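Local coordinates for putative uncharacterized protein (Leishmania major, PDB 3M3I) that is of unknown function but belongs to a cupin-superfamily group (DUF985), folding into two antiparallel beta sheets and assembling as a two-chain complex, at residues 42-47 and 56-61; 80-85 and 174-179; 88-93 and 158-163; 36-41 and 66-71. All blocks are in the same frame, centred on the assembly; numbering follows the deposited sequence.

Overall arrangement
The four contacts illustrate how a cupin-type fold varies its chemistry with position. Interactions 1, 2 and 3 are buried, interaction 4 only partly. Interactions 1 and 4 join the same strands, 38-44 and 56-67, with their centres about 22 Å apart. In both a serine hydroxyl accepts a backbone N-H, within one segment in interaction 1 and across the contact in interaction 4. Interaction 2 lies deepest, centred about 8 Å from the chain centre. It is a full ladder, backbone-bonded to interaction 1, with sulfur and aromatic packing on one face and the second subunit on the other. Interaction 3 belongs to the other sheet; its Leu92 meets Trp84 and Cys67, bringing the sheets together.

Interaction 1. Residues 42-47 and 56-61; sequences VVRSAH and RRHAYT
An ST turn follows strand 38-44 and lies against Ala59 and Tyr60, in the break of strand 56-67, an example of how pairing is carried across an irregular place between two strands. Ser45 OG, anti to its own backbone N (chi1 179°), accepts the N-H of His47 at 3.0 Å and touches the methyl carbon of Ala59. The turn presents the His47 carbonyl to the partner segment, where its O receives the Ala59 N-H at 2.9 Å. A second backbone bond runs the other way, from Ser45 N to Tyr60 O at 3.1 Å. Tyr60 CG stands between its backbone N and carbonyl carbon (chi1 68°), and one face of the ring is met by Ser45, whose N sits 4.0 Å above its centre. Val43 comes to the edge of the same ring, its CG2 3.5 Å from Tyr60 CE1. Arg44 and Thr61, a non-hydrogen-bonded pair, share one face of the sheet. Arg44 CG lies alongside Thr61 CG2 at 3.5 Å, the two side chains pointing the same way, and His58 CE1 sits 3.4 Å above the guanidinium plane of Arg44, toward its rim. The guanidinium and imidazole planes are 57° apart, far from a parallel stack. Within the sheet, strand 56-67 runs between strands 38-44 and 172-179, the latter reached by the backbone bond of Thr61 with Val178. The second subunit adjoins as well: Tyr60 OH bonds to its Asp81, and His47 NE2 to the backbone O of its Asp50.

Interaction 2. Residues 80-85 and 174-179; sequences SDETWM and VSCIVS
Trp84 CG and Cys176 SG each stand anti to their own carbonyl carbon (chi1 -67° and -55°), and from neighbouring strands both groups rise on the same face, where the sulfur comes to lie over the indole. Cys176 SG lies 3.5 Å from the centroid of the six-membered ring of Trp84, only 8° off the ring normal, a clear sulfur-aromatic contact. Val174 adds its CG2 at 3.6 Å from Trp84 CE3. Farther along this face the extended side chain of Glu82 brings OE2 to within 3.5 Å of Cys176 CB and also near Val178 CG2, while its OE1 receives a weak bond from Trp84 NE1. The other face carries Met85, whose chain is bent at chi2 and chi3 so that CE turns back to Ile177 CD1 at 3.4 Å. Between the two faces the backbones form a regular antiparallel ladder. Thr83 N donates to Ile177 O at 2.9 Å and the bond is returned, and Met85 with Ser175 repeats the exchange. At the non-hydrogen-bonded pairs CA-H groups approach carbonyls, as where Cys176 CA lies 3.2 Å from Thr83 O. At the far end a water accepts from Asp81 N and donates to Ser179 O at 2.7 Å. The Trp84 face turns to Leu92, Leu94 and Phe156 of the other sheet, whereas Met85 and Ile177 pack on the same residues of the second subunit. Such a strand pair, with one face to the interior and one to a partner chain, fits a double-sheeted cupin barrel that dimerises through a sheet.

Interaction 3. Residues 88-93 and 158-163; sequences AGDPLQ and SSVAAD
Asp90 OD1, on a buried side chain that packs against Val160, is gripped by the backbone N-H groups of Gln168 and Ala169, while OD2 takes that of Gly170. These bonds fix the carboxylate and would be expected to favour its charged form. The side chains of Asp90 and Val160 cross at about a right angle. CG1 of the valine, anti to its backbone N (chi1 -171°), reaches Asp90 CB at 3.7 Å. Beside them a water links the backbones just where direct pairing has stopped, donating to Pro91 O at 2.7 Å and accepting from Ala161 N at 3.2 Å. Direct pairing is found two residues on, where Gln93 N donates to Ser159 O at 2.9 Å and Ser159 N returns a bond of the same length to Gln93 O. The latter oxygen also has Ser158 CA at 3.3 Å. Leu92 packs toward the other sheet, its CD2 4.1 Å from Ser158 CB, with Trp84 and Cys67 among its neighbours. Gln93 and Ser159 share one face of their sheet, the glutamine touching Arg133 and Leu135 of strand 130-136. Ser159 OG bonds to His95. The contact thus closes one end of the pair 92-98 and 155-159, just after the chain has turned a corner at Ala88 from one sheet to the other, a passage characteristic of the two-sheeted cupin barrel.

Interaction 4. Residues 36-41 and 66-71; sequences GGYYSE and LCTPES
Tyr38 and Leu66 lean across one another at a slant on one face of their strand pair, with Tyr38 CD1 3.8 Å from Leu66 CD2. The two side chains leave their backbones differently, Tyr38 CG anti to its carbonyl carbon (chi1 -56°) and Leu66 CG anti to its backbone N (chi1 178°), in keeping with a slanted rather than side-by-side meeting. Ser71 comes to the same ring from the loop, bringing its CB to 3.8 Å from Tyr38 CE1, while Thr68 OG1 lies at the ring edge, in its plane. The serine has a second task. Its OG accepts the N-H of Gly37 at 2.9 Å through a rather bent bond (136° at the hydrogen), tying the loop after strand 56-67 to the residue just before strand 38-44. Gly37 has a positive phi and its CA lies 3.4 Å from Leu66 O, where a CB would collide with that oxygen. The ladder itself is held by Tyr38 N to Leu66 O at 2.8 Å and by Leu66 N to Tyr38 O at 2.9 Å. The contact lies under the N-terminal part of the chain: Ile25 of helix 21-27 packs on Tyr38, Trp24 on Leu66, and Leu30 touches both. Along its other edge strand 56-67 is paired with 172-179 (Cys67 with Ser172 through the backbone), and the Cys67 side chain, pointing away from this contact, touches Val160.

Interaction 1. Residues 42-47 and 56-61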
loop_
_atom_site.group_PDB
_atom_site.type_symbol
_atom_site.label_atom_id
_atom_site.label_comp_id
_atom_site.label_asym_id
_atom_site.label_seq_id
_atom_site.Cartn_x
_atom_site.Cartn_y
_atom_site.Cartn_z
ATOM N N VAL A 42 -8.764 -7.041 3.839
ATOM C CA VAL A 42 -7.977 -6.849 5.041
ATOM C C VAL A 42 -8.658 -5.780 5.859
ATOM O O VAL A 42 -9.287 -6.092 6.857
ATOM C CB VAL A 42 -6.511 -6.496 4.716
ATOM C CG1 VAL A 42 -5.655 -6.548 5.963
ATOM C CG2 VAL A 42 -5.975 -7.462 3.668
ATOM N N VAL A 43 -8.582 -4.528 5.420
ATOM C CA VAL A 43 -9.264 -3.456 6.125
ATOM C C VAL A 43 -10.097 -2.588 5.210
ATOM O O VAL A 43 -9.856 -2.497 4.009
ATOM C CB VAL A 43 -8.297 -2.559 6.924
ATOM C CG1 VAL A 43 -7.431 -3.417 7.843
ATOM C CG2 VAL A 43 -7.449 -1.714 5.995
ATOM N N ARG A 44 -11.076 -1.951 5.843
ATOM C CA ARG A 44 -11.999 -1.019 5.230
ATOM C C ARG A 44 -12.157 0.195 6.178
ATOM O O ARG A 44 -12.627 0.050 7.301
ATOM C CB ARG A 44 -13.343 -1.736 5.003
ATOM C CG ARG A 44 -13.445 -2.427 3.632
ATOM C CD ARG A 44 -14.093 -3.807 3.649
ATOM N NE ARG A 44 -15.534 -3.767 3.912
ATOM C CZ ARG A 44 -16.468 -3.397 3.034
ATOM N NH1 ARG A 44 -16.137 -2.995 1.805
ATOM N NH2 ARG A 44 -17.751 -3.417 3.397
ATOM N N SER A 45 -11.744 1.375 5.732
ATOM C CA SER A 45 -11.918 2.620 6.503
ATOM C C SER A 45 -13.259 2.726 7.230
ATOM O O SER A 45 -14.307 2.430 6.670
ATOM C CB SER A 45 -11.775 3.845 5.578
ATOM O OG SER A 45 -11.955 5.080 6.293
ATOM N N ALA A 46 -13.214 3.175 8.479
ATOM C CA ALA A 46 -14.423 3.484 9.235
ATOM C C ALA A 46 -15.162 4.687 8.637
ATOM O O ALA A 46 -16.381 4.783 8.749
ATOM C CB ALA A 46 -14.068 3.757 10.685
ATOM N N HIS A 47 -14.407 5.588 8.002
ATOM C CA HIS A 47 -14.896 6.886 7.526
ATOM C C HIS A 47 -15.320 6.793 6.058
ATOM O O HIS A 47 -14.573 6.290 5.222
ATOM C CB HIS A 47 -13.781 7.922 7.700
ATOM C CG HIS A 47 -14.096 9.283 7.150
ATOM N ND1 HIS A 47 -14.885 10.194 7.817
ATOM C CD2 HIS A 47 -13.678 9.906 6.021
ATOM C CE1 HIS A 47 -14.963 11.306 7.111
ATOM N NE2 HIS A 47 -14.236 11.160 6.019
ATOM N N ARG A 56 -21.456 7.212 -1.948
ATOM C CA ARG A 56 -20.817 6.987 -0.651
ATOM C C ARG A 56 -20.015 5.697 -0.651
ATOM O O ARG A 56 -20.540 4.613 -0.951
ATOM C CB ARG A 56 -21.843 6.945 0.484
ATOM C CG ARG A 56 -22.674 8.212 0.608
ATOM C CD ARG A 56 -21.846 9.423 0.988
ATOM N NE ARG A 56 -21.461 9.404 2.395
ATOM C CZ ARG A 56 -20.715 10.335 2.978
ATOM N NH1 ARG A 56 -20.261 11.352 2.275
ATOM N NH2 ARG A 56 -20.411 10.240 4.263
ATOM N N ARG A 57 -18.735 5.838 -0.318
ATOM C CA ARG A 57 -17.783 4.737 -0.291
ATOM C C ARG A 57 -16.903 4.910 0.930
ATOM O O ARG A 57 -16.834 6.002 1.499
ATOM C CB ARG A 57 -16.930 4.768 -1.537
ATOM C CG ARG A 57 -17.701 4.587 -2.835
ATOM C CD ARG A 57 -18.012 3.131 -3.120
ATOM N NE ARG A 57 -18.803 2.989 -4.344
ATOM C CZ ARG A 57 -20.137 3.047 -4.398
ATOM N NH1 ARG A 57 -20.854 3.236 -3.295
ATOM N NH2 ARG A 57 -20.757 2.918 -5.570
ATOM N N HIS A 58 -16.262 3.836 1.360
ATOM C CA HIS A 58 -15.220 3.929 2.374
ATOM C C HIS A 58 -14.069 4.787 1.827
ATOM O O HIS A 58 -13.792 4.747 0.627
ATOM C CB HIS A 58 -14.695 2.529 2.740
ATOM C CG HIS A 58 -15.733 1.640 3.358
ATOM N ND1 HIS A 58 -16.454 0.716 2.632
ATOM C CD2 HIS A 58 -16.188 1.558 4.630
ATOM C CE1 HIS A 58 -17.300 0.098 3.441
ATOM N NE2 HIS A 58 -17.157 0.592 4.659
ATOM N N ALA A 59 -13.419 5.564 2.694
ATOM C CA ALA A 59 -12.252 6.342 2.285
ATOM C C ALA A 59 -11.319 5.473 1.454
ATOM O O ALA A 59 -10.940 5.841 0.350
ATOM C CB ALA A 59 -11.507 6.907 3.490
ATOM N N TYR A 60 -10.956 4.323 2.015
ATOM C CA TYR A 60 -10.140 3.330 1.334
ATOM C C TYR A 60 -10.593 1.929 1.722
ATOM O O TYR A 60 -11.266 1.737 2.726
ATOM C CB TYR A 60 -8.669 3.499 1.695
ATOM C CG TYR A 60 -8.369 3.156 3.135
ATOM C CD1 TYR A 60 -7.938 1.895 3.497
ATOM C CD2 TYR A 60 -8.536 4.091 4.138
ATOM C CE1 TYR A 60 -7.686 1.582 4.811
ATOM C CE2 TYR A 60 -8.281 3.777 5.467
ATOM C CZ TYR A 60 -7.860 2.517 5.793
ATOM O OH TYR A 60 -7.604 2.203 7.106
ATOM N N THR A 61 -10.208 0.969 0.895
ATOM C CA THR A 61 -10.352 -0.445 1.159
ATOM C C THR A 61 -9.040 -1.046 0.705
ATOM O O THR A 61 -8.439 -0.544 -0.232
ATOM C CB THR A 61 -11.530 -1.062 0.374
ATOM O OG1 THR A 61 -11.372 -0.813 -1.019
ATOM C CG2 THR A 61 -12.874 -0.476 0.822
#

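Interaction 2. Residues 80-85 and 174-179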
loop_
_atom_site.group_PDB
_atom_site.type_symbol
_atom_site.label_atom_id
_atom_site.label_comp_id
_atom_site.label_asym_id
_atom_site.label_seq_id
_atom_site.Cartn_x
_atom_site.Cartn_y
_atom_site.Cartn_z
ATOM N N SER A 80 -12.237 4.416 -9.105
ATOM C CA SER A 80 -11.247 5.073 -8.268
ATOM C C SER A 80 -9.854 4.507 -8.561
ATOM O O SER A 80 -9.734 3.444 -9.156
ATOM C CB SER A 80 -11.602 4.868 -6.799
ATOM O OG SER A 80 -12.925 5.292 -6.541
ATOM N N ASP A 81 -8.814 5.235 -8.141
ATOM C CA ASP A 81 -7.419 4.799 -8.281
ATOM C C ASP A 81 -7.173 3.546 -7.461
ATOM O O ASP A 81 -7.747 3.382 -6.387
ATOM C CB ASP A 81 -6.433 5.848 -7.750
ATOM C CG ASP A 81 -6.469 7.152 -8.503
ATOM O OD1 ASP A 81 -5.975 8.145 -7.937
ATOM O OD2 ASP A 81 -6.965 7.203 -9.646
ATOM N N GLU A 82 -6.289 2.687 -7.947
ATOM C CA GLU A 82 -5.858 1.526 -7.195
ATOM C C GLU A 82 -4.326 1.437 -7.157
ATOM O O GLU A 82 -3.666 1.396 -8.195
ATOM C CB GLU A 82 -6.444 0.270 -7.809
ATOM C CG GLU A 82 -6.061 -0.984 -7.050
ATOM C CD GLU A 82 -6.683 -2.235 -7.619
ATOM O OE1 GLU A 82 -6.715 -2.382 -8.861
ATOM O OE2 GLU A 82 -7.123 -3.069 -6.808
ATOM N N THR A 83 -3.777 1.386 -5.949
ATOM C CA THR A 83 -2.333 1.413 -5.754
ATOM C C THR A 83 -1.838 0.011 -5.417
ATOM O O THR A 83 -2.363 -0.625 -4.505
ATOM C CB THR A 83 -1.931 2.418 -4.623
ATOM O OG1 THR A 83 -2.313 3.752 -4.994
ATOM C CG2 THR A 83 -0.451 2.382 -4.376
ATOM N N TRP A 84 -0.816 -0.436 -6.149
ATOM C CA TRP A 84 -0.253 -1.789 -6.059
ATOM C C TRP A 84 1.140 -1.798 -5.421
ATOM O O TRP A 84 2.043 -1.211 -5.971
ATOM C CB TRP A 84 -0.120 -2.355 -7.472
ATOM C CG TRP A 84 -1.418 -2.586 -8.122
ATOM C CD1 TRP A 84 -2.328 -1.645 -8.496
ATOM C CD2 TRP A 84 -1.968 -3.850 -8.490
ATOM N NE1 TRP A 84 -3.420 -2.244 -9.067
ATOM C CE2 TRP A 84 -3.229 -3.600 -9.071
ATOM C CE3 TRP A 84 -1.522 -5.171 -8.373
ATOM C CZ2 TRP A 84 -4.051 -4.616 -9.534
ATOM C CZ3 TRP A 84 -2.333 -6.187 -8.843
ATOM C CH2 TRP A 84 -3.592 -5.903 -9.419
ATOM N N MET A 85 1.314 -2.507 -4.303
ATOM C CA MET A 85 2.579 -2.552 -3.551
ATOM C C MET A 85 3.187 -3.953 -3.570
ATOM O O MET A 85 2.558 -4.872 -3.091
ATOM C CB MET A 85 2.341 -2.207 -2.080
ATOM C CG MET A 85 2.512 -0.761 -1.702
ATOM S SD MET A 85 1.089 0.304 -1.925
ATOM C CE MET A 85 -0.294 -0.691 -1.372
ATOM N N VAL A 174 1.055 -9.160 -3.854
ATOM C CA VAL A 174 1.052 -7.726 -3.627
ATOM C C VAL A 174 -0.039 -7.373 -2.624
ATOM O O VAL A 174 -0.810 -8.228 -2.199
ATOM C CB VAL A 174 0.803 -6.901 -4.953
ATOM C CG1 VAL A 174 1.924 -7.079 -5.941
ATOM C CG2 VAL A 174 -0.532 -7.261 -5.595
ATOM N N SER A 175 -0.071 -6.102 -2.247
ATOM C CA SER A 175 -1.231 -5.504 -1.626
ATOM C C SER A 175 -1.780 -4.476 -2.593
ATOM O O SER A 175 -1.014 -3.826 -3.293
ATOM C CB SER A 175 -0.863 -4.843 -0.303
ATOM O OG SER A 175 -0.539 -5.807 0.665
ATOM N N CYS A 176 -3.108 -4.360 -2.641
ATOM C CA CYS A 176 -3.774 -3.319 -3.399
ATOM C C CYS A 176 -4.616 -2.445 -2.474
ATOM O O CYS A 176 -5.279 -2.942 -1.568
ATOM C CB CYS A 176 -4.666 -3.929 -4.469
ATOM S SG CYS A 176 -3.833 -5.046 -5.588
ATOM N N ILE A 177 -4.599 -1.137 -2.714
ATOM C CA ILE A 177 -5.464 -0.208 -1.977
ATOM C C ILE A 177 -6.285 0.576 -2.981
ATOM O O ILE A 177 -5.720 1.206 -3.847
ATOM C CB ILE A 177 -4.627 0.757 -1.114
ATOM C CG1 ILE A 177 -3.672 -0.029 -0.222
ATOM C CG2 ILE A 177 -5.499 1.638 -0.246
ATOM C CD1 ILE A 177 -2.690 0.867 0.478
ATOM N N VAL A 178 -7.611 0.503 -2.893
ATOM C CA VAL A 178 -8.475 1.332 -3.724
ATOM C C VAL A 178 -9.000 2.479 -2.875
ATOM O O VAL A 178 -9.466 2.253 -1.768
ATOM C CB VAL A 178 -9.643 0.530 -4.333
ATOM C CG1 VAL A 178 -10.358 1.366 -5.389
ATOM C CG2 VAL A 178 -9.146 -0.772 -4.933
ATOM N N SER A 179 -8.863 3.709 -3.372
ATOM C CA SER A 179 -9.315 4.914 -2.654
ATOM C C SER A 179 -9.726 6.046 -3.597
ATOM O O SER A 179 -8.914 6.497 -4.420
ATOM C CB SER A 179 -8.239 5.443 -1.717
ATOM O OG SER A 179 -8.612 6.706 -1.185
HETATM O O HOH W 1 -9.125 7.814 -6.740
#

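Interaction 3. Residues 88-93 and 158-163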
loop_
_atom_site.group_PDB
_atom_site.type_symbol
_atom_site.label_atom_id
_atom_site.label_comp_id
_atom_site.label_asym_id
_atom_site.label_seq_id
_atom_site.Cartn_x
_atom_site.Cartn_y
_atom_site.Cartn_z
ATOM N N ALA A 88 6.284 -9.895 -2.394
ATOM C CA ALA A 88 7.080 -11.115 -2.620
ATOM C C ALA A 88 6.878 -11.785 -4.001
ATOM O O ALA A 88 5.961 -11.449 -4.749
ATOM C CB ALA A 88 6.825 -12.130 -1.503
ATOM N N GLY A 89 7.775 -12.722 -4.313
ATOM C CA GLY A 89 7.718 -13.513 -5.547
ATOM C C GLY A 89 8.240 -12.768 -6.759
ATOM O O GLY A 89 8.981 -11.801 -6.637
ATOM N N ASP A 90 7.841 -13.228 -7.936
ATOM C CA ASP A 90 8.128 -12.527 -9.185
ATOM C C ASP A 90 7.499 -11.119 -9.291
ATOM O O ASP A 90 6.493 -10.805 -8.609
ATOM C CB ASP A 90 7.628 -13.348 -10.374
ATOM C CG ASP A 90 8.321 -14.696 -10.504
ATOM O OD1 ASP A 90 9.574 -14.773 -10.398
ATOM O OD2 ASP A 90 7.599 -15.689 -10.738
ATOM N N PRO A 91 8.073 -10.270 -10.174
ATOM C CA PRO A 91 7.397 -9.044 -10.573
ATOM C C PRO A 91 6.041 -9.305 -11.168
ATOM O O PRO A 91 5.854 -10.296 -11.873
ATOM C CB PRO A 91 8.307 -8.455 -11.658
ATOM C CG PRO A 91 9.271 -9.496 -11.998
ATOM C CD PRO A 91 9.410 -10.354 -10.777
ATOM N N LEU A 92 5.116 -8.398 -10.894
ATOM C CA LEU A 92 3.768 -8.451 -11.416
ATOM C C LEU A 92 3.713 -7.516 -12.629
ATOM O O LEU A 92 4.026 -6.322 -12.514
ATOM C CB LEU A 92 2.807 -7.959 -10.338
ATOM C CG LEU A 92 1.336 -8.350 -10.409
ATOM C CD1 LEU A 92 1.088 -9.605 -9.595
ATOM C CD2 LEU A 92 0.497 -7.217 -9.869
ATOM N N GLN A 93 3.336 -8.047 -13.786
ATOM C CA GLN A 93 3.193 -7.221 -14.967
ATOM C C GLN A 93 1.772 -6.709 -15.045
ATOM O O GLN A 93 0.821 -7.490 -15.147
ATOM C CB GLN A 93 3.560 -7.981 -16.234
ATOM C CG GLN A 93 3.629 -7.077 -17.442
ATOM C CD GLN A 93 4.050 -7.788 -18.700
ATOM O OE1 GLN A 93 4.851 -8.710 -18.669
ATOM N NE2 GLN A 93 3.523 -7.341 -19.822
ATOM N N SER A 158 -3.609 -7.989 -14.849
ATOM C CA SER A 158 -2.268 -8.366 -14.437
ATOM C C SER A 158 -1.891 -9.800 -14.793
ATOM O O SER A 158 -2.758 -10.633 -15.007
ATOM C CB SER A 158 -2.061 -8.090 -12.942
ATOM O OG SER A 158 -2.640 -9.083 -12.124
ATOM N N SER A 159 -0.579 -10.052 -14.896
ATOM C CA SER A 159 -0.059 -11.376 -15.229
ATOM C C SER A 159 1.343 -11.577 -14.685
ATOM O O SER A 159 2.025 -10.615 -14.312
ATOM C CB SER A 159 -0.060 -11.612 -16.747
ATOM O OG SER A 159 0.895 -10.802 -17.396
ATOM N N VAL A 160 1.767 -12.838 -14.643
ATOM C CA VAL A 160 3.125 -13.197 -14.236
ATOM C C VAL A 160 3.721 -14.132 -15.275
ATOM O O VAL A 160 3.040 -15.033 -15.765
ATOM C CB VAL A 160 3.140 -13.909 -12.876
ATOM C CG1 VAL A 160 4.578 -14.061 -12.375
ATOM C CG2 VAL A 160 2.279 -13.156 -11.866
ATOM N N ALA A 161 4.994 -13.913 -15.593
ATOM C CA ALA A 161 5.701 -14.688 -16.613
ATOM C C ALA A 161 5.959 -16.118 -16.136
ATOM O O ALA A 161 6.210 -16.350 -14.946
ATOM C CB ALA A 161 7.033 -14.001 -16.987
ATOM N N ALA A 162 5.900 -17.064 -17.074
ATOM C CA ALA A 162 6.097 -18.480 -16.766
ATOM C C ALA A 162 7.566 -18.781 -16.547
ATOM O O ALA A 162 7.930 -19.420 -15.557
ATOM C CB ALA A 162 5.549 -19.345 -17.873
ATOM N N ASP A 163 8.407 -18.298 -17.460
ATOM C CA ASP A 163 9.836 -18.586 -17.438
ATOM C C ASP A 163 10.685 -17.314 -17.549
ATOM O O ASP A 163 10.163 -16.199 -17.498
ATOM C CB ASP A 163 10.187 -19.549 -18.581
HETATM O O HOH W 2 6.601 -11.583 -14.098
#

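Interaction 4. Residues 36-41 and 66-71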
loop_
_atom_site.group_PDB
_atom_site.type_symbol
_atom_site.label_atom_id
_atom_site.label_comp_id
_atom_site.label_asym_id
_atom_site.label_seq_id
_atom_site.Cartn_x
_atom_site.Cartn_y
_atom_site.Cartn_z
ATOM N N GLY A 36 -9.783 -12.839 -11.636
ATOM C CA GLY A 36 -8.801 -13.904 -11.740
ATOM C C GLY A 36 -7.903 -13.749 -10.542
ATOM O O GLY A 36 -8.171 -12.898 -9.697
ATOM N N GLY A 37 -6.848 -14.550 -10.450
ATOM C CA GLY A 37 -5.946 -14.485 -9.314
ATOM C C GLY A 37 -6.626 -14.708 -7.981
ATOM O O GLY A 37 -7.773 -15.081 -7.931
ATOM N N TYR A 38 -5.902 -14.454 -6.895
ATOM C CA TYR A 38 -6.371 -14.782 -5.549
ATOM C C TYR A 38 -6.393 -13.532 -4.652
ATOM O O TYR A 38 -5.664 -12.578 -4.899
ATOM C CB TYR A 38 -5.509 -15.910 -4.973
ATOM C CG TYR A 38 -5.497 -17.137 -5.880
ATOM C CD1 TYR A 38 -4.664 -17.199 -6.990
ATOM C CD2 TYR A 38 -6.339 -18.218 -5.643
ATOM C CE1 TYR A 38 -4.658 -18.303 -7.837
ATOM C CE2 TYR A 38 -6.338 -19.330 -6.480
ATOM C CZ TYR A 38 -5.496 -19.361 -7.582
ATOM O OH TYR A 38 -5.484 -20.460 -8.426
ATOM N N TYR A 39 -7.248 -13.517 -3.629
ATOM C CA TYR A 39 -7.355 -12.339 -2.782
ATOM C C TYR A 39 -7.994 -12.537 -1.406
ATOM O O TYR A 39 -8.552 -13.568 -1.112
ATOM C CB TYR A 39 -8.108 -11.240 -3.531
ATOM C CG TYR A 39 -9.589 -11.219 -3.286
ATOM C CD1 TYR A 39 -10.204 -10.095 -2.745
ATOM C CD2 TYR A 39 -10.382 -12.306 -3.602
ATOM C CE1 TYR A 39 -11.559 -10.070 -2.524
ATOM C CE2 TYR A 39 -11.735 -12.287 -3.379
ATOM C CZ TYR A 39 -12.316 -11.169 -2.841
ATOM O OH TYR A 39 -13.673 -11.137 -2.630
ATOM N N SER A 40 -7.875 -11.514 -0.562
ATOM C CA SER A 40 -8.724 -11.399 0.618
ATOM C C SER A 40 -8.798 -9.953 1.089
ATOM O O SER A 40 -7.830 -9.229 1.007
ATOM C CB SER A 40 -8.226 -12.294 1.747
ATOM O OG SER A 40 -6.944 -11.883 2.159
ATOM N N GLU A 41 -9.957 -9.551 1.582
ATOM C CA GLU A 41 -10.122 -8.259 2.222
ATOM C C GLU A 41 -9.302 -8.215 3.520
ATOM O O GLU A 41 -9.130 -9.225 4.191
ATOM C CB GLU A 41 -11.610 -7.977 2.479
ATOM C CG GLU A 41 -12.433 -7.876 1.190
ATOM C CD GLU A 41 -13.918 -7.567 1.423
ATOM O OE1 GLU A 41 -14.238 -6.773 2.339
ATOM O OE2 GLU A 41 -14.777 -8.103 0.677
ATOM N N LEU A 66 -2.781 -11.997 -5.048
ATOM C CA LEU A 66 -1.756 -12.884 -5.623
ATOM C C LEU A 66 -2.162 -13.307 -7.037
ATOM O O LEU A 66 -3.333 -13.551 -7.321
ATOM C CB LEU A 66 -1.491 -14.083 -4.702
ATOM C CG LEU A 66 -0.490 -15.183 -5.105
ATOM C CD1 LEU A 66 0.084 -15.922 -3.879
ATOM C CD2 LEU A 66 -1.132 -16.188 -6.054
ATOM N N CYS A 67 -1.170 -13.383 -7.915
ATOM C CA CYS A 67 -1.348 -13.647 -9.342
ATOM C C CYS A 67 -0.399 -14.795 -9.715
ATOM O O CYS A 67 0.694 -14.876 -9.184
ATOM C CB CYS A 67 -0.995 -12.378 -10.107
ATOM S SG CYS A 67 -1.555 -12.212 -11.819
ATOM N N THR A 68 -0.836 -15.683 -10.605
ATOM C CA THR A 68 -0.020 -16.800 -11.093
ATOM C C THR A 68 -0.063 -16.809 -12.621
ATOM O O THR A 68 -0.867 -16.102 -13.211
ATOM C CB THR A 68 -0.537 -18.152 -10.552
ATOM O OG1 THR A 68 -1.956 -18.228 -10.733
ATOM C CG2 THR A 68 -0.225 -18.315 -9.072
ATOM N N PRO A 69 0.811 -17.600 -13.272
ATOM C CA PRO A 69 0.709 -17.712 -14.738
ATOM C C PRO A 69 -0.591 -18.379 -15.220
ATOM O O PRO A 69 -1.088 -18.042 -16.291
ATOM C CB PRO A 69 1.936 -18.546 -15.116
ATOM C CG PRO A 69 2.865 -18.420 -13.963
ATOM C CD PRO A 69 2.006 -18.289 -12.758
ATOM N N GLU A 70 -1.131 -19.301 -14.423
ATOM C CA GLU A 70 -2.396 -19.974 -14.736
ATOM C C GLU A 70 -3.618 -19.147 -14.302
ATOM O O GLU A 70 -4.733 -19.458 -14.710
ATOM C CB GLU A 70 -2.442 -21.365 -14.089
ATOM C CG GLU A 70 -1.424 -22.374 -14.663
ATOM C CD GLU A 70 -1.699 -23.835 -14.244
ATOM O OE1 GLU A 70 -2.654 -24.059 -13.464
ATOM O OE2 GLU A 70 -0.967 -24.758 -14.689
ATOM N N SER A 71 -3.409 -18.103 -13.487
ATOM C CA SER A 71 -4.501 -17.247 -13.004
ATOM C C SER A 71 -4.193 -15.737 -13.088
ATOM O O SER A 71 -4.018 -15.063 -12.078
ATOM C CB SER A 71 -4.884 -17.628 -11.572
ATOM O OG SER A 71 -6.212 -17.227 -11.285
#